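RavA (Legionella pneumophila str. Paris, PDB 6WO6) is a Legionella pneumophila effector with an elongated, all-helical chain, probably acting inside the host cell during infection. Local coordinates at residues R193-D198 and V234-G239; E228-V233 and S253-R258; I92-P97 and H103-E108; E178-L181 and D187-F190. The protein carries 2 engineered substitutions. All coordinates share one frame; numbering follows the deposited sequence.

Contact 1: R193-D198 and V234-G239; sequences REFKID and VMKIKG
A surface contact, part cation-pi and part aliphatic packing, sets Phe195, just before helix 197-202, and Ile197, its first residue, against Lys236 and Gly239 on helix 230-240. Its centre is the ring of Phe195, with one face covered by the lysine side chain. With CG anti to the carbonyl carbon (chi1 -77°) and the rest of the chain extended, Lys236 lays its methylenes across that face, the two side chains sliding past each other in opposite directions. Lys236 CD comes 3.4 Å from Phe195 CE2, and Lys236 CE lies 3.7 Å from Phe195 CD2. The ammonium ends at the far part of the ring: NZ of Lys236 is 4.4 Å from the centroid of the Phe195 ring and 27° off its normal, an off-centre cation-pi contact.

RavA is an all-helical protein in this structure, and here a short connecting segment is pinned to the side of a helix rather than two long helices being packed together. Lys196 occupies the N-cap position, immediately before helix 197-202, and the next residue, Ile197, extends its CD1 to 4.0 Å from the carbonyl O of Lys236. The same CD1 is 4.2 Å from C of Gly239, where the absence of a side chain lets the isoleucine meet the backbone itself. Lysine suits its place because its long apolar stem can cover an aromatic ring while its charged end serves polar groups. That end forms a salt bridge with Asp232, one turn earlier, and a hydrogen bond with the carbonyl O of Phe190, which probably fixes the course of the chain over the ring.

Contact 2: E228-V233 and S253-R258; sequences ENRTDV and SAFALR
Arg230 and Phe255 bring the backbones to their closest point, with 8.0 Å between the CA of Arg230 and the CA of Phe255. The first opens helix 230-240, the second lies within helix 246-265, and the two helices run roughly antiparallel, forming a helical hairpin joined by a short linker. The spacing leaves room for side chains between them. Phe255 fills it with its ring, and the aliphatic part of Arg230 passes obliquely over one face of that ring. CD of Arg230 sits 3.9 Å from the centroid of the Phe255 ring and 25° off its normal, a CH-pi contact displaced toward the rim. Arginine suits this partly exposed position because its methylenes can cover an aromatic surface while the charged head continues beyond it. A bend at chi3 (-104°) turns that head off the ring toward Arg258.

Arg258 comes from the next turn of its own helix, its side chain bent at chi2. Its charge is engaged by a salt bridge from NE to Glu262, and NH1 makes weak hydrogen bonds with the carbonyl O atoms of Ala222 and Leu223 at the end of helix 214-224. Those partners would ease the approach of a second arginine. The two side chains cross at about a right angle with their guanidinium planes 66° apart, and NH1 of Arg230 stands over one face of the Arg258 guanidinium, 3.7 Å from its NE.

Contact 3: I92-P97 and H103-E108; sequences ISLLDP and HSMILE
Met105 reaches from helix 102-107 to the residues that follow helix 77-92, and its flexible thioether meets both Ser93 and Leu94. CE of Met105 touches CD2 of Leu94 at 3.6 Å, the two side chains passing at a slant. The sulfur, SD, lies 3.6 Å from OG of Ser93. With CG anti to the backbone N (chi1 156°), the methionine chain is directed across the gap, and its turn at chi3 swings the methyl toward the leucine. Ile106, the next residue, meets that same CD2 of Leu94 from another direction: its CG1 lies 3.9 Å away, the side chains crossing at about a right angle. One branch of Leu94 thus faces two residues of the helix.

The hydroxyl of Ser93 is hydrogen-bonded to the carbonyl O atoms of Arg90 and Lys89, in the last turn of helix 77-92. Farther out, Leu94 packs on Ile134 and Ile106 on Leu138, both of helix 131-141, so this helix-loop-helix turn is backed by a third helix. No hydrogen bond crosses the contact itself: dispersion and hydrophobic burial mainly hold it, and the Ser93 hydroxyl, bonded to its own helix end, merely touches the thioether.

Contact 4: E178-L181 and D187-F190; sequences ERLL and DQFF
Leu180 and Leu181, at the end of helix 162-181, pack against Gln188, Phe189 and Phe190 after a short loop, in a tight helix-loop-helix turn of this all-helical chain. The long helix ends in a wider pi-type turn, and the backbones come close: CA of Leu180 is 5.1 Å from CA of Phe189.

Apolar contacts carry most of the interface. CB of Leu180 meets CB of Phe189 at 3.8 Å and also lies at the edge of the phenylalanine ring, near its plane. CB of Leu181 is 4.0 Å from CD1 of the same ring. Because Phe189 holds CG anti to its own N (chi1 180°), the ring is carried alongside the two leucines. Leu181 then reaches past it, CD1 coming 3.9 Å from CE1 of Phe190. Leucine branches and flat rings suit this buried site, since they have no polar side-chain atoms to satisfy and can fill the space between the helix end and the turn. Phe190 goes on to pack against Val233, Ile237 and Phe240 of helix 230-240.

Polar groups meet the leucines without hydrogen bonding to them. CD1 of Leu180 rests 3.6 Å from the carbonyl O of Gln188, whose amide-bearing chain stretches out at the partly exposed margin and crosses the leucine at about a right angle.

Between the aromatics the relation is edge on face, with CD2 of Phe189 placed 3.8 Å above the plane of the Phe190 ring, over its centre.

In the fold
Contacts 1, 2 and 4 form a connected cluster, while contact 3 lies apart, its nearest atoms about 12 Å from those of contact 4 and its centre across the middle of the chain from contact 2. Contact 4 is the buried one, made of leucines and phenylalanines; contact 3 is partly buried and largely apolar. Contacts 1 and 2 are at the surface, where lysine and arginine stems cover aromatic faces; the charge of Lys236 goes to polar partners, while that of Arg230 comes to lie by a second arginine. Both use helix 230-240 and meet where Val234 touches Phe255. Phe190 links contact 4 to this helix twice, through its ring against Ile237 and its carbonyl O hydrogen-bonded to NZ of Lys236.

Contact 1: R193-D198 and V234-G239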
loop_
_atom_site.group_PDB
_atom_site.type_symbol
_atom_site.label_atom_id
_atom_site.label_comp_id
_atom_site.label_asym_id
_atom_site.label_seq_id
_atom_site.Cartn_x
_atom_site.Cartn_y
_atom_site.Cartn_z
ATOM N N ARG A 193 11.669 11.351 10.426
ATOM C CA ARG A 193 12.967 11.040 9.838
ATOM C C ARG A 193 12.875 9.862 8.878
ATOM O O ARG A 193 13.666 9.770 7.932
ATOM C CB ARG A 193 13.987 10.754 10.939
ATOM N N GLU A 194 11.916 8.962 9.093
ATOM C CA GLU A 194 11.739 7.787 8.251
ATOM C C GLU A 194 10.897 8.063 7.012
ATOM O O GLU A 194 10.544 7.113 6.303
ATOM C CB GLU A 194 11.098 6.651 9.056
ATOM C CG GLU A 194 11.099 6.861 10.563
ATOM C CD GLU A 194 12.485 6.772 11.172
ATOM O OE1 GLU A 194 13.331 6.029 10.628
ATOM O OE2 GLU A 194 12.730 7.450 12.192
ATOM N N PHE A 195 10.562 9.323 6.736
ATOM C CA PHE A 195 9.720 9.630 5.588
ATOM C C PHE A 195 10.457 9.324 4.291
ATOM O O PHE A 195 11.570 9.810 4.063
ATOM C CB PHE A 195 9.277 11.091 5.602
ATOM C CG PHE A 195 8.393 11.454 4.444
ATOM C CD1 PHE A 195 7.024 11.262 4.514
ATOM C CD2 PHE A 195 8.935 11.958 3.273
ATOM C CE1 PHE A 195 6.211 11.579 3.443
ATOM C CE2 PHE A 195 8.128 12.272 2.198
ATOM C CZ PHE A 195 6.765 12.086 2.283
ATOM N N LYS A 196 9.822 8.534 3.431
ATOM C CA LYS A 196 10.404 8.113 2.160
ATOM C C LYS A 196 9.374 8.342 1.064
ATOM O O LYS A 196 8.383 7.607 0.974
ATOM C CB LYS A 196 10.843 6.651 2.223
ATOM C CG LYS A 196 11.976 6.422 3.213
ATOM C CD LYS A 196 12.125 4.967 3.606
ATOM C CE LYS A 196 13.169 4.822 4.702
ATOM N NZ LYS A 196 13.133 3.479 5.342
ATOM N N ILE A 197 9.611 9.359 0.233
ATOM C CA ILE A 197 8.648 9.728 -0.800
ATOM C C ILE A 197 8.461 8.586 -1.792
ATOM O O ILE A 197 7.353 8.353 -2.291
ATOM C CB ILE A 197 9.095 11.026 -1.500
ATOM C CG1 ILE A 197 8.110 11.414 -2.603
ATOM C CG2 ILE A 197 10.507 10.888 -2.055
ATOM C CD1 ILE A 197 6.736 11.763 -2.085
ATOM N N ASP A 198 9.535 7.846 -2.086
ATOM C CA ASP A 198 9.426 6.757 -3.049
ATOM C C ASP A 198 8.615 5.594 -2.491
ATOM O O ASP A 198 7.924 4.909 -3.250
ATOM C CB ASP A 198 10.815 6.291 -3.497
ATOM C CG ASP A 198 11.673 5.798 -2.350
ATOM O OD1 ASP A 198 11.705 6.463 -1.293
ATOM O OD2 ASP A 198 12.324 4.742 -2.509
ATOM N N VAL A 234 2.916 20.319 1.679
ATOM C CA VAL A 234 2.175 20.460 0.428
ATOM C C VAL A 234 2.947 19.835 -0.731
ATOM O O VAL A 234 2.365 19.147 -1.582
ATOM C CB VAL A 234 1.848 21.941 0.167
ATOM C CG1 VAL A 234 1.175 22.114 -1.181
ATOM C CG2 VAL A 234 0.954 22.477 1.270
ATOM N N MET A 235 4.264 20.059 -0.785
ATOM C CA MET A 235 5.065 19.485 -1.861
ATOM C C MET A 235 5.056 17.967 -1.799
ATOM O O MET A 235 4.968 17.299 -2.833
ATOM C CB MET A 235 6.499 20.014 -1.807
ATOM C CG MET A 235 6.628 21.505 -2.053
ATOM S SD MET A 235 5.913 22.031 -3.625
ATOM C CE MET A 235 7.320 21.855 -4.715
ATOM N N LYS A 236 5.120 17.397 -0.593
ATOM C CA LYS A 236 5.088 15.941 -0.477
ATOM C C LYS A 236 3.738 15.375 -0.909
ATOM O O LYS A 236 3.682 14.358 -1.621
ATOM C CB LYS A 236 5.428 15.526 0.954
ATOM C CG LYS A 236 6.921 15.616 1.240
ATOM C CD LYS A 236 7.246 15.549 2.719
ATOM C CE LYS A 236 8.746 15.674 2.936
ATOM N NZ LYS A 236 9.099 15.738 4.378
ATOM N N ILE A 237 2.640 16.022 -0.506
ATOM C CA ILE A 237 1.318 15.569 -0.940
ATOM C C ILE A 237 1.218 15.613 -2.460
ATOM O O ILE A 237 0.811 14.637 -3.101
ATOM C CB ILE A 237 0.212 16.405 -0.276
ATOM C CG1 ILE A 237 0.224 16.190 1.239
ATOM C CG2 ILE A 237 -1.146 16.039 -0.854
ATOM C CD1 ILE A 237 -0.622 17.183 2.000
ATOM N N LYS A 238 1.608 16.739 -3.066
ATOM C CA LYS A 238 1.633 16.811 -4.524
ATOM C C LYS A 238 2.617 15.817 -5.126
ATOM O O LYS A 238 2.516 15.498 -6.315
ATOM C CB LYS A 238 1.962 18.234 -4.983
ATOM C CG LYS A 238 0.732 19.109 -5.186
ATOM C CD LYS A 238 0.769 20.346 -4.305
ATOM C CE LYS A 238 1.273 21.569 -5.059
ATOM N NZ LYS A 238 0.299 22.040 -6.086
ATOM N N GLY A 239 3.556 15.320 -4.333
ATOM C CA GLY A 239 4.490 14.322 -4.802
ATOM C C GLY A 239 3.895 12.933 -4.916
ATOM O O GLY A 239 4.138 12.240 -5.908
#

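Contact 2: E228-V233 and S253-R258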
loop_
_atom_site.group_PDB
_atom_site.type_symbol
_atom_site.label_atom_id
_atom_site.label_comp_id
_atom_site.label_asym_id
_atom_site.label_seq_id
_atom_site.Cartn_x
_atom_site.Cartn_y
_atom_site.Cartn_z
ATOM N N GLU A 228 6.989 26.585 9.212
ATOM C CA GLU A 228 8.106 26.273 8.326
ATOM C C GLU A 228 7.930 24.942 7.602
ATOM O O GLU A 228 8.646 24.685 6.628
ATOM C CB GLU A 228 9.419 26.272 9.113
ATOM C CG GLU A 228 9.525 25.182 10.170
ATOM C CD GLU A 228 9.519 25.729 11.584
ATOM O OE1 GLU A 228 8.613 26.528 11.910
ATOM O OE2 GLU A 228 10.424 25.365 12.368
ATOM N N ASN A 229 6.994 24.101 8.039
ATOM C CA ASN A 229 6.780 22.788 7.443
ATOM C C ASN A 229 5.633 22.756 6.440
ATOM O O ASN A 229 5.398 21.707 5.829
ATOM C CB ASN A 229 6.512 21.743 8.536
ATOM C CG ASN A 229 7.635 21.647 9.552
ATOM O OD1 ASN A 229 8.738 22.144 9.329
ATOM N ND2 ASN A 229 7.357 20.991 10.675
ATOM N N ARG A 230 4.912 23.867 6.257
ATOM C CA ARG A 230 3.687 23.840 5.459
ATOM C C ARG A 230 3.986 23.600 3.983
ATOM O O ARG A 230 3.358 22.744 3.340
ATOM C CB ARG A 230 2.911 25.145 5.653
ATOM C CG ARG A 230 2.480 25.403 7.093
ATOM C CD ARG A 230 1.283 26.336 7.151
ATOM N NE ARG A 230 1.637 27.696 7.548
ATOM C CZ ARG A 230 1.272 28.258 8.696
ATOM N NH1 ARG A 230 0.534 27.581 9.564
ATOM N NH2 ARG A 230 1.637 29.502 8.971
ATOM N N THR A 231 4.932 24.361 3.425
ATOM C CA THR A 231 5.341 24.146 2.041
ATOM C C THR A 231 5.831 22.720 1.830
ATOM O O THR A 231 5.533 22.099 0.803
ATOM C CB THR A 231 6.434 25.143 1.655
ATOM O OG1 THR A 231 5.971 26.475 1.895
ATOM C CG2 THR A 231 6.791 24.996 0.185
ATOM N N ASP A 232 6.582 22.185 2.796
ATOM C CA ASP A 232 7.109 20.829 2.681
ATOM C C ASP A 232 5.982 19.802 2.640
ATOM O O ASP A 232 5.987 18.883 1.809
ATOM C CB ASP A 232 8.058 20.557 3.848
ATOM C CG ASP A 232 8.577 19.139 3.864
ATOM O OD1 ASP A 232 9.410 18.805 2.995
ATOM O OD2 ASP A 232 8.152 18.362 4.748
ATOM N N VAL A 233 5.004 19.946 3.539
ATOM C CA VAL A 233 3.844 19.054 3.546
ATOM C C VAL A 233 3.122 19.108 2.203
ATOM O O VAL A 233 2.748 18.074 1.633
ATOM C CB VAL A 233 2.899 19.417 4.705
ATOM C CG1 VAL A 233 1.597 18.648 4.589
ATOM C CG2 VAL A 233 3.567 19.139 6.039
ATOM N N SER A 253 -6.475 24.638 0.922
ATOM C CA SER A 253 -7.530 25.570 1.305
ATOM C C SER A 253 -7.592 25.765 2.817
ATOM O O SER A 253 -7.922 26.861 3.283
ATOM C CB SER A 253 -8.881 25.096 0.769
ATOM O OG SER A 253 -9.585 24.357 1.750
ATOM N N ALA A 254 -7.264 24.733 3.600
ATOM C CA ALA A 254 -7.250 24.892 5.051
ATOM C C ALA A 254 -6.103 25.792 5.492
ATOM O O ALA A 254 -6.273 26.639 6.379
ATOM C CB ALA A 254 -7.157 23.528 5.733
ATOM N N PHE A 255 -4.923 25.623 4.887
ATOM C CA PHE A 255 -3.836 26.562 5.146
ATOM C C PHE A 255 -4.248 27.988 4.790
ATOM O O PHE A 255 -3.979 28.932 5.549
ATOM C CB PHE A 255 -2.587 26.159 4.362
ATOM C CG PHE A 255 -1.856 24.981 4.939
ATOM C CD1 PHE A 255 -1.812 24.773 6.309
ATOM C CD2 PHE A 255 -1.206 24.078 4.109
ATOM C CE1 PHE A 255 -1.131 23.685 6.840
ATOM C CE2 PHE A 255 -0.526 22.991 4.636
ATOM C CZ PHE A 255 -0.491 22.795 6.001
ATOM N N ALA A 256 -4.904 28.160 3.637
ATOM C CA ALA A 256 -5.356 29.489 3.230
ATOM C C ALA A 256 -6.346 30.070 4.231
ATOM O O ALA A 256 -6.293 31.265 4.545
ATOM C CB ALA A 256 -5.982 29.429 1.836
ATOM N N LEU A 257 -7.259 29.240 4.742
ATOM C CA LEU A 257 -8.242 29.721 5.709
ATOM C C LEU A 257 -7.576 30.143 7.010
ATOM O O LEU A 257 -7.967 31.149 7.615
ATOM C CB LEU A 257 -9.295 28.647 5.980
ATOM C CG LEU A 257 -10.267 28.973 7.118
ATOM C CD1 LEU A 257 -11.076 30.219 6.799
ATOM C CD2 LEU A 257 -11.179 27.793 7.410
ATOM N N ARG A 258 -6.580 29.378 7.469
ATOM C CA ARG A 258 -5.844 29.795 8.660
ATOM C C ARG A 258 -5.129 31.122 8.427
ATOM O O ARG A 258 -5.122 31.996 9.306
ATOM C CB ARG A 258 -4.849 28.716 9.081
ATOM C CG ARG A 258 -3.731 29.243 9.964
ATOM C CD ARG A 258 -3.362 28.261 11.056
ATOM N NE ARG A 258 -2.182 28.700 11.792
ATOM C CZ ARG A 258 -1.686 28.074 12.854
ATOM N NH1 ARG A 258 -2.275 26.978 13.314
ATOM N NH2 ARG A 258 -0.605 28.546 13.456
#

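Contact 3: I92-P97 and H103-E108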
loop_
_atom_site.group_PDB
_atom_site.type_symbol
_atom_site.label_atom_id
_atom_site.label_comp_id
_atom_site.label_asym_id
_atom_site.label_seq_id
_atom_site.Cartn_x
_atom_site.Cartn_y
_atom_site.Cartn_z
ATOM N N ILE A 92 1.971 -17.329 -6.009
ATOM C CA ILE A 92 1.014 -16.561 -6.800
ATOM C C ILE A 92 -0.333 -16.457 -6.092
ATOM O O ILE A 92 -1.055 -15.466 -6.263
ATOM C CB ILE A 92 0.898 -17.178 -8.209
ATOM C CG1 ILE A 92 1.980 -16.599 -9.124
ATOM C CG2 ILE A 92 -0.487 -16.979 -8.807
ATOM C CD1 ILE A 92 2.005 -15.085 -9.154
ATOM N N SER A 93 -0.683 -17.440 -5.258
ATOM C CA SER A 93 -1.932 -17.359 -4.513
ATOM C C SER A 93 -1.942 -16.224 -3.497
ATOM O O SER A 93 -2.999 -15.940 -2.925
ATOM C CB SER A 93 -2.216 -18.689 -3.810
ATOM O OG SER A 93 -1.195 -19.005 -2.882
ATOM N N LEU A 94 -0.798 -15.577 -3.253
ATOM C CA LEU A 94 -0.804 -14.349 -2.468
ATOM C C LEU A 94 -1.554 -13.238 -3.190
ATOM O O LEU A 94 -2.181 -12.391 -2.543
ATOM C CB LEU A 94 0.627 -13.906 -2.161
ATOM C CG LEU A 94 1.496 -14.828 -1.304
ATOM C CD1 LEU A 94 2.924 -14.310 -1.243
ATOM C CD2 LEU A 94 0.923 -14.970 0.094
ATOM N N LEU A 95 -1.505 -13.228 -4.523
ATOM C CA LEU A 95 -2.203 -12.242 -5.340
ATOM C C LEU A 95 -3.580 -12.713 -5.794
ATOM O O LEU A 95 -4.215 -12.030 -6.605
ATOM C CB LEU A 95 -1.360 -11.881 -6.565
ATOM C CG LEU A 95 -0.049 -11.136 -6.320
ATOM C CD1 LEU A 95 0.654 -10.857 -7.636
ATOM C CD2 LEU A 95 -0.307 -9.843 -5.562
ATOM N N ASP A 96 -4.046 -13.851 -5.304
ATOM C CA ASP A 96 -5.353 -14.369 -5.696
ATOM C C ASP A 96 -6.455 -13.487 -5.123
ATOM O O ASP A 96 -6.548 -13.350 -3.895
ATOM C CB ASP A 96 -5.517 -15.807 -5.211
ATOM C CG ASP A 96 -6.818 -16.438 -5.672
ATOM O OD1 ASP A 96 -7.404 -15.956 -6.665
ATOM O OD2 ASP A 96 -7.259 -17.415 -5.033
ATOM N N PRO A 97 -7.298 -12.868 -5.956
ATOM C CA PRO A 97 -8.393 -12.052 -5.407
ATOM C C PRO A 97 -9.347 -12.841 -4.529
ATOM O O PRO A 97 -9.881 -12.290 -3.558
ATOM C CB PRO A 97 -9.092 -11.512 -6.664
ATOM C CG PRO A 97 -8.056 -11.582 -7.739
ATOM C CD PRO A 97 -7.238 -12.800 -7.426
ATOM N N HIS A 103 -1.577 -13.224 4.509
ATOM C CA HIS A 103 -0.740 -13.207 5.700
ATOM C C HIS A 103 -0.953 -14.450 6.549
ATOM O O HIS A 103 -0.016 -14.925 7.196
ATOM C CB HIS A 103 -1.032 -11.954 6.524
ATOM C CG HIS A 103 -2.430 -11.899 7.054
ATOM N ND1 HIS A 103 -3.495 -11.456 6.300
ATOM C CD2 HIS A 103 -2.941 -12.246 8.259
ATOM C CE1 HIS A 103 -4.600 -11.526 7.019
ATOM N NE2 HIS A 103 -4.292 -12.002 8.212
ATOM N N SER A 104 -2.178 -14.984 6.568
ATOM C CA SER A 104 -2.428 -16.237 7.271
ATOM C C SER A 104 -1.592 -17.362 6.680
ATOM O O SER A 104 -0.918 -18.101 7.407
ATOM C CB SER A 104 -3.918 -16.586 7.216
ATOM O OG SER A 104 -4.683 -15.712 8.028
ATOM N N MET A 105 -1.612 -17.495 5.352
ATOM C CA MET A 105 -0.803 -18.515 4.694
ATOM C C MET A 105 0.677 -18.336 5.006
ATOM O O MET A 105 1.406 -19.321 5.179
ATOM C CB MET A 105 -1.055 -18.474 3.186
ATOM C CG MET A 105 0.064 -19.038 2.336
ATOM S SD MET A 105 -0.398 -19.143 0.597
ATOM C CE MET A 105 -1.447 -17.698 0.436
ATOM N N ILE A 106 1.140 -17.088 5.102
ATOM C CA ILE A 106 2.552 -16.868 5.410
ATOM C C ILE A 106 2.856 -17.200 6.871
ATOM O O ILE A 106 3.947 -17.689 7.189
ATOM C CB ILE A 106 2.951 -15.425 5.044
ATOM C CG1 ILE A 106 2.778 -15.216 3.537
ATOM C CG2 ILE A 106 4.377 -15.115 5.485
ATOM C CD1 ILE A 106 3.660 -14.144 2.953
ATOM N N LEU A 107 1.901 -16.970 7.774
ATOM C CA LEU A 107 2.126 -17.213 9.196
ATOM C C LEU A 107 1.909 -18.670 9.576
ATOM O O LEU A 107 2.608 -19.186 10.454
ATOM C CB LEU A 107 1.208 -16.328 10.039
ATOM C CG LEU A 107 1.472 -14.826 10.007
ATOM C CD1 LEU A 107 0.439 -14.084 10.838
ATOM C CD2 LEU A 107 2.876 -14.532 10.495
ATOM N N GLU A 108 0.951 -19.344 8.937
ATOM C CA GLU A 108 0.656 -20.757 9.181
ATOM C C GLU A 108 1.786 -21.682 8.759
ATOM O O GLU A 108 1.585 -22.907 8.771
ATOM C CB GLU A 108 -0.633 -21.154 8.460
ATOM C CG GLU A 108 -1.898 -20.567 9.068
ATOM C CD GLU A 108 -3.078 -20.621 8.117
ATOM O OE1 GLU A 108 -2.890 -21.044 6.955
ATOM O OE2 GLU A 108 -4.193 -20.239 8.529
#

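Contact 4: E178-L181 and D187-F190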
loop_
_atom_site.group_PDB
_atom_site.type_symbol
_atom_site.label_atom_id
_atom_site.label_comp_id
_atom_site.label_asym_id
_atom_site.label_seq_id
_atom_site.Cartn_x
_atom_site.Cartn_y
_atom_site.Cartn_z
ATOM N N GLU A 178 -1.623 5.134 9.585
ATOM C CA GLU A 178 -2.630 4.838 10.624
ATOM C C GLU A 178 -2.289 5.569 11.911
ATOM O O GLU A 178 -3.188 6.122 12.530
ATOM C CB GLU A 178 -2.530 3.371 11.002
ATOM C CG GLU A 178 -3.400 2.455 10.179
ATOM C CD GLU A 178 -3.324 1.011 10.647
ATOM O OE1 GLU A 178 -2.393 0.685 11.413
ATOM O OE2 GLU A 178 -4.202 0.226 10.258
ATOM N N ARG A 179 -1.029 5.524 12.319
ATOM C CA ARG A 179 -0.717 6.157 13.597
ATOM C C ARG A 179 -0.520 7.666 13.481
ATOM O O ARG A 179 -0.812 8.397 14.435
ATOM C CB ARG A 179 0.531 5.516 14.211
ATOM N N LEU A 180 -0.037 8.157 12.339
ATOM C CA LEU A 180 0.323 9.562 12.201
ATOM C C LEU A 180 -0.663 10.344 11.341
ATOM O O LEU A 180 -1.267 11.306 11.824
ATOM C CB LEU A 180 1.741 9.682 11.632
ATOM C CG LEU A 180 2.849 9.061 12.484
ATOM C CD1 LEU A 180 4.222 9.490 11.978
ATOM C CD2 LEU A 180 2.663 9.420 13.953
ATOM N N LEU A 181 -0.844 9.959 10.074
ATOM C CA LEU A 181 -1.670 10.757 9.171
ATOM C C LEU A 181 -3.112 10.838 9.657
ATOM O O LEU A 181 -3.730 11.909 9.615
ATOM C CB LEU A 181 -1.615 10.184 7.757
ATOM C CG LEU A 181 -2.269 11.049 6.677
ATOM C CD1 LEU A 181 -1.692 12.455 6.706
ATOM C CD2 LEU A 181 -2.088 10.425 5.303
ATOM N N ASP A 187 0.980 16.126 10.861
ATOM C CA ASP A 187 2.194 16.723 10.313
ATOM C C ASP A 187 3.413 15.847 10.568
ATOM O O ASP A 187 4.398 15.918 9.819
ATOM C CB ASP A 187 2.416 18.113 10.906
ATOM C CG ASP A 187 2.440 18.103 12.423
ATOM O OD1 ASP A 187 1.417 17.716 13.026
ATOM O OD2 ASP A 187 3.481 18.470 13.014
ATOM N N GLN A 188 3.368 15.021 11.617
ATOM C CA GLN A 188 4.496 14.150 11.925
ATOM C C GLN A 188 4.664 13.053 10.882
ATOM O O GLN A 188 5.767 12.521 10.719
ATOM C CB GLN A 188 4.327 13.552 13.319
ATOM C CG GLN A 188 4.391 14.592 14.434
ATOM C CD GLN A 188 4.026 14.023 15.788
ATOM O OE1 GLN A 188 3.430 12.947 15.883
ATOM N NE2 GLN A 188 4.380 14.742 16.847
ATOM N N PHE A 189 3.591 12.702 10.169
ATOM C CA PHE A 189 3.720 11.783 9.043
ATOM C C PHE A 189 4.732 12.303 8.033
ATOM O O PHE A 189 5.497 11.528 7.447
ATOM C CB PHE A 189 2.357 11.577 8.374
ATOM C CG PHE A 189 2.392 10.641 7.197
ATOM C CD1 PHE A 189 2.245 9.274 7.379
ATOM C CD2 PHE A 189 2.576 11.124 5.909
ATOM C CE1 PHE A 189 2.281 8.407 6.302
ATOM C CE2 PHE A 189 2.616 10.259 4.827
ATOM C CZ PHE A 189 2.466 8.900 5.026
ATOM N N PHE A 190 4.757 13.618 7.829
ATOM C CA PHE A 190 5.647 14.239 6.856
ATOM C C PHE A 190 6.978 14.661 7.458
ATOM O O PHE A 190 8.000 14.634 6.761
ATOM C CB PHE A 190 4.960 15.454 6.226
ATOM C CG PHE A 190 3.661 15.128 5.547
ATOM C CD1 PHE A 190 2.483 15.048 6.272
ATOM C CD2 PHE A 190 3.618 14.898 4.184
ATOM C CE1 PHE A 190 1.284 14.742 5.646
ATOM C CE2 PHE A 190 2.422 14.596 3.553
ATOM C CZ PHE A 190 1.254 14.517 4.286
#